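Local coordinates for protein bacteriocin (Pseudomonas syringae pv. tomato, PDB 4FZL) that binds calcium and kills related bacteria as a colicin M-like bacteriocin, degrading the cell-wall precursor lipid II, probably as a phosphatase, at residues Ala42-Ala54 / His88-Ala102. Residues are numbered along the deposited sequence; the frame is centred on the assembly and turned at random.
Sequences ALKTFAAADQREA and HVLSGGLMTPFHALA
D50 reaches from helix 37-54 into the turn that leads into helix 96-106, and its carboxylate gathers donors from S91, T96 and H99. From CB outward, CB packs beside the imidazole of H99, 3.5 Å from its ND1. CG stands anti to the backbone N (chi1 -175°), which carries both oxygens over to 88-102. OD1 accepts on its syn side from T96 OG1 (2.8 Å) and also takes a hydrogen from water 1, which in turn accepts from M95 N; S91 OG lies 2.7 Å from OD1, but E53 OE2 is a second candidate for its proton. OD2 accepts from S91 N on the syn side. On its anti side D50 OD2 accepts from H99 ND1 at 2.7 Å. The latter bond lies in the plane of the imidazole, although carboxylate and ring planes are 78° apart. These bonds from two sides should hold the carboxylate against rotation, and probably favour its charged form.

The H99 ring lies with one face over A47 O, and its NE2 shares a hydrogen bond with H88 ND1. Alongside, Q51 bends at chi2 to bring OE1 to V89 N (2.9 Å). Further along the helices the contact turns apolar: F46 and F98 pack edge-to-face, the edge being that of F46, M95 CE lies 3.6 Å from F46 CD1, and L43 CG and A47 CB both meet A102 CB. S91 OG accepts from G93 N, closing an ST turn just ahead of the type I turn G93-T96. In the helical part of this colicin M-family protein the segments 42-54 and 96-102 thus cross at -120°, joined by a buried His-carboxylate hydrogen bond, while the L90 side chain, on the side turned from helix 37-54, lies about 6 Å from that of L165, a calcium-binding residue.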
loop_
_atom_site.group_PDB
_atom_site.type_symbol
_atom_site.label_atom_id
_atom_site.label_comp_id
_atom_site.label_asym_id
_atom_site.label_seq_id
_atom_site.Cartn_x
_atom_site.Cartn_y
_atom_site.Cartn_z
ATOM N N ALA A 42 -16.947 -5.471 -5.874
ATOM C CA ALA A 42 -16.042 -5.979 -4.844
ATOM C C ALA A 42 -14.763 -5.135 -4.765
ATOM O O ALA A 42 -14.366 -4.678 -3.698
ATOM C CB ALA A 42 -15.758 -7.502 -4.991
ATOM N N LEU A 43 -14.131 -4.869 -5.920
ATOM C CA LEU A 43 -12.860 -4.184 -5.917
ATOM C C LEU A 43 -13.013 -2.762 -5.346
ATOM O O LEU A 43 -12.203 -2.292 -4.538
ATOM C CB LEU A 43 -12.298 -4.166 -7.341
ATOM C CG LEU A 43 -10.928 -3.505 -7.456
ATOM C CD1 LEU A 43 -9.861 -4.126 -6.559
ATOM C CD2 LEU A 43 -10.446 -3.580 -8.910
ATOM N N LYS A 44 -14.078 -2.061 -5.775
ATOM C CA LYS A 44 -14.359 -0.775 -5.215
ATOM C C LYS A 44 -14.687 -0.752 -3.711
ATOM O O LYS A 44 -14.335 0.180 -2.993
ATOM C CB LYS A 44 -15.410 -0.033 -6.074
ATOM C CG LYS A 44 -14.940 0.450 -7.435
ATOM C CD LYS A 44 -15.901 1.339 -8.232
ATOM C CE LYS A 44 -16.918 0.530 -8.919
ATOM N NZ LYS A 44 -17.825 1.469 -9.692
ATOM N N THR A 45 -15.335 -1.821 -3.257
ATOM C CA THR A 45 -15.623 -1.971 -1.843
ATOM C C THR A 45 -14.295 -2.170 -1.085
ATOM O O THR A 45 -14.147 -1.634 0.027
ATOM C CB THR A 45 -16.616 -3.126 -1.591
ATOM O OG1 THR A 45 -17.818 -2.846 -2.307
ATOM C CG2 THR A 45 -16.878 -3.420 -0.039
ATOM N N PHE A 46 -13.387 -3.015 -1.649
ATOM C CA PHE A 46 -12.094 -3.181 -0.991
ATOM C C PHE A 46 -11.407 -1.808 -0.831
ATOM O O PHE A 46 -10.764 -1.545 0.208
ATOM C CB PHE A 46 -11.147 -4.108 -1.750
ATOM C CG PHE A 46 -11.633 -5.501 -2.017
ATOM C CD1 PHE A 46 -12.624 -6.127 -1.261
ATOM C CD2 PHE A 46 -11.097 -6.193 -3.066
ATOM C CE1 PHE A 46 -13.064 -7.363 -1.591
ATOM C CE2 PHE A 46 -11.487 -7.497 -3.360
ATOM C CZ PHE A 46 -12.499 -8.069 -2.608
ATOM N N ALA A 47 -11.433 -1.012 -1.917
ATOM C CA ALA A 47 -10.762 0.255 -1.787
ATOM C C ALA A 47 -11.402 1.162 -0.747
ATOM O O ALA A 47 -10.718 1.875 -0.018
ATOM C CB ALA A 47 -10.835 0.913 -3.125
ATOM N N ALA A 48 -12.742 1.160 -0.725
ATOM C CA ALA A 48 -13.445 1.940 0.285
ATOM C C ALA A 48 -13.141 1.459 1.727
ATOM O O ALA A 48 -13.052 2.294 2.670
ATOM C CB ALA A 48 -14.952 1.924 -0.000
ATOM N N ALA A 49 -13.100 0.126 1.889
ATOM C CA ALA A 49 -12.893 -0.418 3.205
ATOM C C ALA A 49 -11.447 -0.080 3.669
ATOM O O ALA A 49 -11.189 0.251 4.819
ATOM C CB ALA A 49 -13.135 -1.935 3.166
ATOM N N ASP A 50 -10.491 -0.196 2.748
ATOM C CA ASP A 50 -9.128 0.184 3.069
ATOM C C ASP A 50 -9.036 1.650 3.459
ATOM O O ASP A 50 -8.311 1.999 4.376
ATOM C CB ASP A 50 -8.208 -0.025 1.866
ATOM C CG ASP A 50 -6.759 0.226 2.162
ATOM O OD1 ASP A 50 -6.124 -0.626 2.831
ATOM O OD2 ASP A 50 -6.228 1.222 1.732
ATOM N N GLN A 51 -9.695 2.517 2.700
ATOM C CA GLN A 51 -9.747 3.912 3.059
ATOM C C GLN A 51 -10.260 4.129 4.517
ATOM O O GLN A 51 -9.725 4.922 5.288
ATOM C CB GLN A 51 -10.587 4.673 2.001
ATOM C CG GLN A 51 -10.748 6.178 2.155
ATOM C CD GLN A 51 -9.546 6.939 1.797
ATOM O OE1 GLN A 51 -8.856 6.556 0.889
ATOM N NE2 GLN A 51 -9.288 8.032 2.486
ATOM N N ARG A 52 -11.353 3.448 4.849
ATOM C CA ARG A 52 -11.851 3.543 6.171
ATOM C C ARG A 52 -10.882 2.966 7.255
ATOM O O ARG A 52 -10.793 3.549 8.346
ATOM C CB ARG A 52 -13.229 2.880 6.371
ATOM C CG ARG A 52 -14.349 3.547 5.587
ATOM C CD ARG A 52 -15.661 2.989 6.075
ATOM N NE ARG A 52 -16.801 3.486 5.314
ATOM C CZ ARG A 52 -18.074 3.342 5.698
ATOM N NH1 ARG A 52 -18.376 2.701 6.827
ATOM N NH2 ARG A 52 -19.048 3.808 4.940
ATOM N N GLU A 53 -10.203 1.857 6.951
ATOM C CA GLU A 53 -9.167 1.364 7.853
ATOM C C GLU A 53 -8.036 2.438 8.023
ATOM O O GLU A 53 -7.550 2.612 9.160
ATOM C CB GLU A 53 -8.595 0.034 7.386
ATOM C CG GLU A 53 -7.697 -0.631 8.384
ATOM C CD GLU A 53 -7.186 -2.015 7.941
ATOM O OE1 GLU A 53 -6.960 -2.883 8.815
ATOM O OE2 GLU A 53 -7.050 -2.224 6.738
ATOM N N ALA A 54 -7.712 3.165 6.960
ATOM C CA ALA A 54 -6.700 4.199 7.090
ATOM C C ALA A 54 -7.141 5.316 8.031
ATOM O O ALA A 54 -6.306 6.026 8.595
ATOM C CB ALA A 54 -6.350 4.822 5.755
ATOM N N HIS A 88 -7.273 9.946 -1.557
ATOM C CA HIS A 88 -7.166 8.531 -1.182
ATOM C C HIS A 88 -5.955 8.291 -0.348
ATOM O O HIS A 88 -4.883 8.829 -0.608
ATOM C CB HIS A 88 -7.098 7.629 -2.430
ATOM C CG HIS A 88 -8.441 7.404 -3.045
ATOM N ND1 HIS A 88 -9.196 6.298 -2.795
ATOM C CD2 HIS A 88 -9.194 8.229 -3.886
ATOM C CE1 HIS A 88 -10.362 6.408 -3.454
ATOM N NE2 HIS A 88 -10.383 7.609 -4.090
ATOM N N VAL A 89 -6.099 7.407 0.606
ATOM C CA VAL A 89 -5.077 7.077 1.548
ATOM C C VAL A 89 -5.080 5.558 1.688
ATOM O O VAL A 89 -6.095 4.933 2.005
ATOM C CB VAL A 89 -5.357 7.701 2.937
ATOM C CG1 VAL A 89 -4.210 7.353 3.906
ATOM C CG2 VAL A 89 -5.520 9.238 2.805
ATOM N N LEU A 90 -3.901 4.999 1.621
ATOM C CA LEU A 90 -3.641 3.590 1.835
ATOM C C LEU A 90 -3.362 3.263 3.325
ATOM O O LEU A 90 -2.562 3.862 3.983
ATOM C CB LEU A 90 -2.480 3.073 1.018
ATOM C CG LEU A 90 -2.560 3.246 -0.507
ATOM C CD1 LEU A 90 -1.308 2.912 -1.354
ATOM C CD2 LEU A 90 -3.764 2.466 -1.046
ATOM N N SER A 91 -4.083 2.284 3.829
ATOM C CA SER A 91 -3.914 1.934 5.172
ATOM C C SER A 91 -2.710 1.104 5.605
ATOM O O SER A 91 -2.384 1.089 6.800
ATOM C CB SER A 91 -5.196 1.198 5.605
ATOM O OG SER A 91 -5.164 -0.200 5.366
ATOM N N GLY A 92 -2.149 0.358 4.668
ATOM C CA GLY A 92 -1.158 -0.636 4.985
ATOM C C GLY A 92 -1.712 -1.977 5.429
ATOM O O GLY A 92 -0.952 -2.914 5.745
ATOM N N GLY A 93 -3.032 -2.097 5.406
ATOM C CA GLY A 93 -3.683 -3.300 5.759
ATOM C C GLY A 93 -3.894 -4.302 4.614
ATOM O O GLY A 93 -3.402 -4.122 3.536
ATOM N N LEU A 94 -4.693 -5.351 4.911
ATOM C CA LEU A 94 -4.962 -6.478 4.027
ATOM C C LEU A 94 -5.333 -6.025 2.591
ATOM O O LEU A 94 -4.840 -6.580 1.552
ATOM C CB LEU A 94 -6.176 -7.225 4.566
ATOM C CG LEU A 94 -6.665 -8.474 3.871
ATOM C CD1 LEU A 94 -5.492 -9.437 3.660
ATOM C CD2 LEU A 94 -7.771 -9.065 4.736
ATOM N N MET A 95 -6.187 -4.985 2.524
ATOM C CA MET A 95 -6.755 -4.578 1.242
ATOM C C MET A 95 -5.991 -3.481 0.556
ATOM O O MET A 95 -6.411 -2.974 -0.516
ATOM C CB MET A 95 -8.242 -4.251 1.361
ATOM C CG MET A 95 -9.066 -5.585 1.489
ATOM S SD MET A 95 -10.771 -5.249 1.869
ATOM C CE MET A 95 -11.438 -6.881 2.080
ATOM N N THR A 96 -4.880 -3.073 1.107
ATOM C CA THR A 96 -4.086 -1.991 0.512
ATOM C C THR A 96 -3.666 -2.267 -0.956
ATOM O O THR A 96 -3.845 -1.399 -1.825
ATOM C CB THR A 96 -2.919 -1.608 1.408
ATOM O OG1 THR A 96 -3.397 -0.763 2.431
ATOM C CG2 THR A 96 -1.811 -0.806 0.611
ATOM N N PRO A 97 -3.160 -3.481 -1.266
ATOM C CA PRO A 97 -2.760 -3.642 -2.694
ATOM C C PRO A 97 -3.992 -3.572 -3.620
ATOM O O PRO A 97 -3.889 -3.201 -4.765
ATOM C CB PRO A 97 -2.103 -5.022 -2.761
ATOM C CG PRO A 97 -2.104 -5.529 -1.382
ATOM C CD PRO A 97 -2.639 -4.542 -0.406
ATOM N N PHE A 98 -5.163 -4.005 -3.117
ATOM C CA PHE A 98 -6.383 -3.895 -3.915
ATOM C C PHE A 98 -6.807 -2.454 -4.092
ATOM O O PHE A 98 -7.381 -2.047 -5.108
ATOM C CB PHE A 98 -7.515 -4.686 -3.293
ATOM C CG PHE A 98 -7.286 -6.170 -3.340
ATOM C CD1 PHE A 98 -7.546 -6.898 -4.476
ATOM C CD2 PHE A 98 -6.768 -6.827 -2.234
ATOM C CE1 PHE A 98 -7.327 -8.302 -4.489
ATOM C CE2 PHE A 98 -6.536 -8.213 -2.248
ATOM C CZ PHE A 98 -6.792 -8.938 -3.401
ATOM N N HIS A 99 -6.597 -1.668 -3.052
ATOM C CA HIS A 99 -6.913 -0.233 -3.130
ATOM C C HIS A 99 -6.026 0.423 -4.197
ATOM O O HIS A 99 -6.515 1.192 -5.015
ATOM C CB HIS A 99 -6.731 0.404 -1.683
ATOM C CG HIS A 99 -7.183 1.819 -1.578
ATOM N ND1 HIS A 99 -7.227 2.467 -0.394
ATOM C CD2 HIS A 99 -7.737 2.676 -2.508
ATOM C CE1 HIS A 99 -7.728 3.697 -0.546
ATOM N NE2 HIS A 99 -8.067 3.841 -1.830
ATOM N N ALA A 100 -4.740 0.111 -4.201
ATOM C CA ALA A 100 -3.820 0.633 -5.206
ATOM C C ALA A 100 -4.238 0.141 -6.592
ATOM O O ALA A 100 -4.074 0.885 -7.620
ATOM C CB ALA A 100 -2.379 0.287 -4.861
ATOM N N LEU A 101 -4.633 -1.130 -6.671
ATOM C CA LEU A 101 -5.066 -1.683 -7.966
ATOM C C LEU A 101 -6.318 -0.905 -8.513
ATOM O O LEU A 101 -6.414 -0.454 -9.666
ATOM C CB LEU A 101 -5.404 -3.183 -7.840
ATOM C CG LEU A 101 -6.008 -3.869 -9.064
ATOM C CD1 LEU A 101 -4.867 -3.952 -10.051
ATOM C CD2 LEU A 101 -6.422 -5.256 -8.593
ATOM N N ALA A 102 -7.294 -0.796 -7.616
ATOM C CA ALA A 102 -8.506 0.004 -7.882
ATOM C C ALA A 102 -8.152 1.438 -8.368
ATOM O O ALA A 102 -8.762 1.934 -9.316
ATOM C CB ALA A 102 -9.442 0.051 -6.651
HETATM O O HOH W 1 -6.818 -2.914 4.222
HETATM O O HOH W 2 -6.001 -5.134 7.628
#